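Local coordinates for mutual gliding motility protein C (MglC) (Myxococcus xanthus DK 1622, PDB 7CT3), which acts in the polarity control system of gliding motility as a Roadblock/LC7-domain protein that interacts with its paralog MglB, at the interface of chains A and B. Sequence-based numbering; all coordinates share one arbitrary frame. Chains: chain A/B, Mutual gliding motility protein C (MglC).

Contact 1: the interface of chains A and B. Residues chain A 49, 52-53, 75-77; chain B 68-69.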
loop_
_atom_site.group_PDB
_atom_site.type_symbol
_atom_site.label_atom_id
_atom_site.label_comp_id
_atom_site.label_asym_id
_atom_site.label_seq_id
_atom_site.Cartn_x
_atom_site.Cartn_y
_atom_site.Cartn_z
ATOM N N GLU A 49 14.635 -5.791 -6.923
ATOM C CA GLU A 49 13.383 -6.012 -6.151
ATOM C C GLU A 49 12.189 -5.474 -6.945
ATOM O O GLU A 49 11.152 -6.167 -6.967
ATOM C CB GLU A 49 13.486 -5.410 -4.751
ATOM C CG GLU A 49 14.493 -6.147 -3.891
ATOM C CD GLU A 49 14.314 -5.994 -2.395
ATOM O OE1 GLU A 49 13.465 -5.186 -1.982
ATOM O OE2 GLU A 49 15.029 -6.685 -1.650
ATOM N N ASN A 52 11.169 -7.922 -9.412
ATOM C CA ASN A 52 10.581 -9.094 -8.709
ATOM C C ASN A 52 9.206 -8.751 -8.115
ATOM O O ASN A 52 8.545 -9.690 -7.646
ATOM C CB ASN A 52 11.544 -9.632 -7.649
ATOM C CG ASN A 52 12.775 -10.265 -8.260
ATOM O OD1 ASN A 52 12.755 -10.656 -9.421
ATOM N ND2 ASN A 52 13.855 -10.347 -7.502
ATOM N N LEU A 53 8.792 -7.478 -8.126
ATOM C CA LEU A 53 7.451 -7.033 -7.648
ATOM C C LEU A 53 6.456 -6.972 -8.815
ATOM O O LEU A 53 5.254 -6.957 -8.532
ATOM C CB LEU A 53 7.550 -5.649 -6.989
ATOM C CG LEU A 53 8.231 -5.583 -5.622
ATOM C CD1 LEU A 53 8.350 -4.139 -5.155
ATOM C CD2 LEU A 53 7.485 -6.405 -4.582
ATOM N N ASN A 75 5.015 -3.387 -1.386
ATOM C CA ASN A 75 6.342 -2.902 -0.934
ATOM C C ASN A 75 7.251 -4.089 -0.617
ATOM O O ASN A 75 6.761 -5.121 -0.125
ATOM C CB ASN A 75 6.216 -1.976 0.277
ATOM C CG ASN A 75 5.378 -0.746 -0.002
ATOM O OD1 ASN A 75 5.211 -0.345 -1.154
ATOM N ND2 ASN A 75 4.850 -0.138 1.049
ATOM N N SER A 76 8.539 -3.924 -0.901
ATOM C CA SER A 76 9.629 -4.840 -0.493
ATOM C C SER A 76 10.489 -4.119 0.549
ATOM O O SER A 76 10.141 -2.976 0.919
ATOM C CB SER A 76 10.430 -5.263 -1.690
ATOM O OG SER A 76 11.087 -4.145 -2.268
ATOM N N GLU A 77 11.569 -4.757 0.995
ATOM C CA GLU A 77 12.565 -4.140 1.907
ATOM C C GLU A 77 13.144 -2.877 1.251
ATOM O O GLU A 77 13.306 -1.880 1.963
ATOM C CB GLU A 77 13.652 -5.156 2.271
ATOM C CG GLU A 77 13.148 -6.263 3.182
ATOM C CD GLU A 77 14.176 -7.312 3.575
ATOM O OE1 GLU A 77 15.382 -7.097 3.313
ATOM O OE2 GLU A 77 13.768 -8.348 4.145
ATOM N N THR B 68 9.551 -11.540 -2.144
ATOM C CA THR B 68 9.978 -10.120 -2.295
ATOM C C THR B 68 9.008 -9.177 -1.575
ATOM O O THR B 68 9.478 -8.162 -1.035
ATOM C CB THR B 68 10.112 -9.726 -3.769
ATOM O OG1 THR B 68 11.028 -10.635 -4.380
ATOM C CG2 THR B 68 10.601 -8.305 -3.950
ATOM N N VAL B 69 7.709 -9.478 -1.587
ATOM C CA VAL B 69 6.660 -8.587 -1.008
ATOM C C VAL B 69 6.690 -8.732 0.518
ATOM O O VAL B 69 6.524 -9.868 1.015
ATOM C CB VAL B 69 5.270 -8.895 -1.588
ATOM C CG1 VAL B 69 4.194 -8.042 -0.937
ATOM C CG2 VAL B 69 5.242 -8.726 -3.102
HETATM O O HOH W 1 11.398 -7.640 0.621
HETATM O O HOH W 2 13.938 -9.476 -4.760
#
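In this Roadblock/LC7 domain pair, the loop of chain B that leads into strand 71-75 pushes B:Thr68 into a groove of chain A, between helix 44-61 and the turn that follows strand 71-75. The threonine is gripped by its two branches separately. Its methyl CG2, anti to the backbone N and turned inward (the OG1 torsion, chi1, is -56°), lies 3.7 Å from A:Leu53 CD2 and equally far from A:Glu49 O, a backbone carbonyl of the helix. A:Ser76 CB closes over the same methyl at 3.8 Å. The hydroxyl OG1, the other branch, turns to the flank of A:Asn52, 3.5 Å from its CB. There water 2 links the two side chains, taking an almost straight N-H bond from the amide ND2 of A:Asn52 (2.9 Å, 175° at H) and standing at a longer 3.2 Å from B:Thr68 OG1. Water 1 tentatively joins the backbone carbonyl of B:Thr68 to the amide N of A:Glu77, a poorly ordered residue. Behind the threonine, B:Val69 sets CG2 obliquely against the same leucine methyl, A:Leu53 CD2. Within chain A, the wall of the groove is tied together from strand end to helix: the hydroxyl OG of A:Ser76 donates to the carboxylate oxygen OE1 of A:Glu49 at 2.6 Å, meeting it on the anti side and 20° out of the carboxylate plane.

Contact 2: the interface of chains A and B. Residues chain A 56, 59-60, 74; chain B 63, 66, 69.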
loop_
_atom_site.group_PDB
_atom_site.type_symbol
_atom_site.label_atom_id
_atom_site.label_comp_id
_atom_site.label_asym_id
_atom_site.label_seq_id
_atom_site.Cartn_x
_atom_site.Cartn_y
_atom_site.Cartn_z
ATOM N N GLN A 56 3.283 -9.161 -8.997
ATOM C CA GLN A 56 2.423 -8.955 -7.801
ATOM C C GLN A 56 1.784 -7.562 -7.850
ATOM O O GLN A 56 0.619 -7.446 -7.430
ATOM C CB GLN A 56 3.233 -9.186 -6.525
ATOM C CG GLN A 56 3.847 -10.576 -6.438
ATOM C CD GLN A 56 2.890 -11.662 -6.872
ATOM O OE1 GLN A 56 1.767 -11.770 -6.375
ATOM N NE2 GLN A 56 3.332 -12.484 -7.811
ATOM N N ASN A 59 -1.234 -7.877 -10.014
ATOM C CA ASN A 59 -2.249 -8.687 -9.284
ATOM C C ASN A 59 -2.993 -7.783 -8.291
ATOM O O ASN A 59 -4.236 -7.770 -8.323
ATOM C CB ASN A 59 -1.630 -9.891 -8.570
ATOM C CG ASN A 59 -1.140 -10.969 -9.515
ATOM O OD1 ASN A 59 -1.533 -11.025 -10.681
ATOM N ND2 ASN A 59 -0.278 -11.836 -9.015
ATOM N N ALA A 60 -2.265 -7.067 -7.433
ATOM C CA ALA A 60 -2.842 -6.174 -6.397
ATOM C C ALA A 60 -3.572 -5.001 -7.066
ATOM O O ALA A 60 -4.615 -4.566 -6.532
ATOM C CB ALA A 60 -1.763 -5.700 -5.453
ATOM N N VAL A 74 2.367 -2.119 -3.004
ATOM C CA VAL A 74 3.028 -3.435 -2.794
ATOM C C VAL A 74 4.512 -3.142 -2.597
ATOM O O VAL A 74 5.151 -2.644 -3.552
ATOM C CB VAL A 74 2.755 -4.398 -3.963
ATOM C CG1 VAL A 74 3.492 -5.713 -3.797
ATOM C CG2 VAL A 74 1.263 -4.647 -4.142
ATOM N N THR B 63 -0.375 -11.440 -2.160
ATOM C CA THR B 63 0.964 -11.052 -2.690
ATOM C C THR B 63 2.031 -11.183 -1.592
ATOM O O THR B 63 3.205 -11.405 -1.948
ATOM C CB THR B 63 0.948 -9.656 -3.329
ATOM O OG1 THR B 63 0.714 -8.666 -2.328
ATOM C CG2 THR B 63 -0.080 -9.527 -4.434
ATOM N N THR B 66 4.660 -14.113 -1.582
ATOM C CA THR B 66 5.868 -14.051 -2.448
ATOM C C THR B 66 7.040 -13.543 -1.606
ATOM O O THR B 66 6.804 -12.674 -0.754
ATOM C CB THR B 66 5.663 -13.164 -3.680
ATOM O OG1 THR B 66 5.582 -11.814 -3.229
ATOM C CG2 THR B 66 4.432 -13.527 -4.476
ATOM N N VAL B 69 7.709 -9.478 -1.587
ATOM C CA VAL B 69 6.660 -8.587 -1.008
ATOM C C VAL B 69 6.690 -8.732 0.518
ATOM O O VAL B 69 6.524 -9.868 1.015
ATOM C CB VAL B 69 5.270 -8.895 -1.588
ATOM C CG1 VAL B 69 4.194 -8.042 -0.937
ATOM C CG2 VAL B 69 5.242 -8.726 -3.102
#
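A:Gln56, on the face of helix 44-61 turned towards chain B, packs its bent side chain against two threonines at and just beyond the 3-10 helix 62-65 of the partner; the patch illustrates how a polar residue can serve an interface largely through its carbon surface. The apolar contacts come first. The methyl CG2 of B:Thr66 approaches from the opposite direction and lies over the face of the amide, centred on the carbon CD of A:Gln56 at 3.4 Å, with CG, OE1 and NE2 all slightly farther from the same methyl. B:Thr63 runs antiparallel alongside the glutamine, its CG2 lying 3.9 Å from A:Gln56 CB. The same B:Thr63 CG2 is 3.5 Å from the amide oxygen OE1 of A:Gln56. The bend at chi2 (-43°) turns one face of the amide to B:Thr66 CG2, while B:Thr63 CG2 sits beside OE1, near the amide plane. Cut back to an alanine here, the side chain of A:Gln56 would keep CB beside B:Thr63 but would probably leave B:Thr66 CG2 without the amide face it packs on and open a gap there. On strand 71-75, A:Val74 meets B:Val69 obliquely, branch to branch, its CG1 3.6 Å from B:Val69 CG2 and only a little farther from CG1. The loop carrying B:Thr66 and B:Val69 also binds a sodium ion, which may help to shape it and may come from the crystallisation medium.

Hydrogen bonds within each chain back up this packing. In chain A, A:Asn59 ND2 makes a weak bond to A:Gln56 OE1 at 3.3 Å, which may help to fix the turn of the glutamine amide. In chain B, B:Thr66 OG1 donates to the backbone carbonyl B:Thr63 O at 2.7 Å, almost in line with the C=O (169°), and this bond probably helps to steady the two residues whose CG2 methyls flank A:Gln56.

Contact 1 and contact 2 are neighbouring stretches of one two-fold symmetric interface, with C-alpha centres about 8 Å apart. On chain A both draw on helix 44-61 and the region of strand 71-75, while on chain B they follow the segment running from the 3-10 helix 62-65 to the loop before that strand. B:Val69 belongs to both and joins them into one continuous packed surface. Because the two-fold repeats each contact with the chains exchanged, the same helix and loop serve twice. Such pairing fits the dimers typical of Roadblock/LC7 proteins, although the crystal alone does not establish the state in solution.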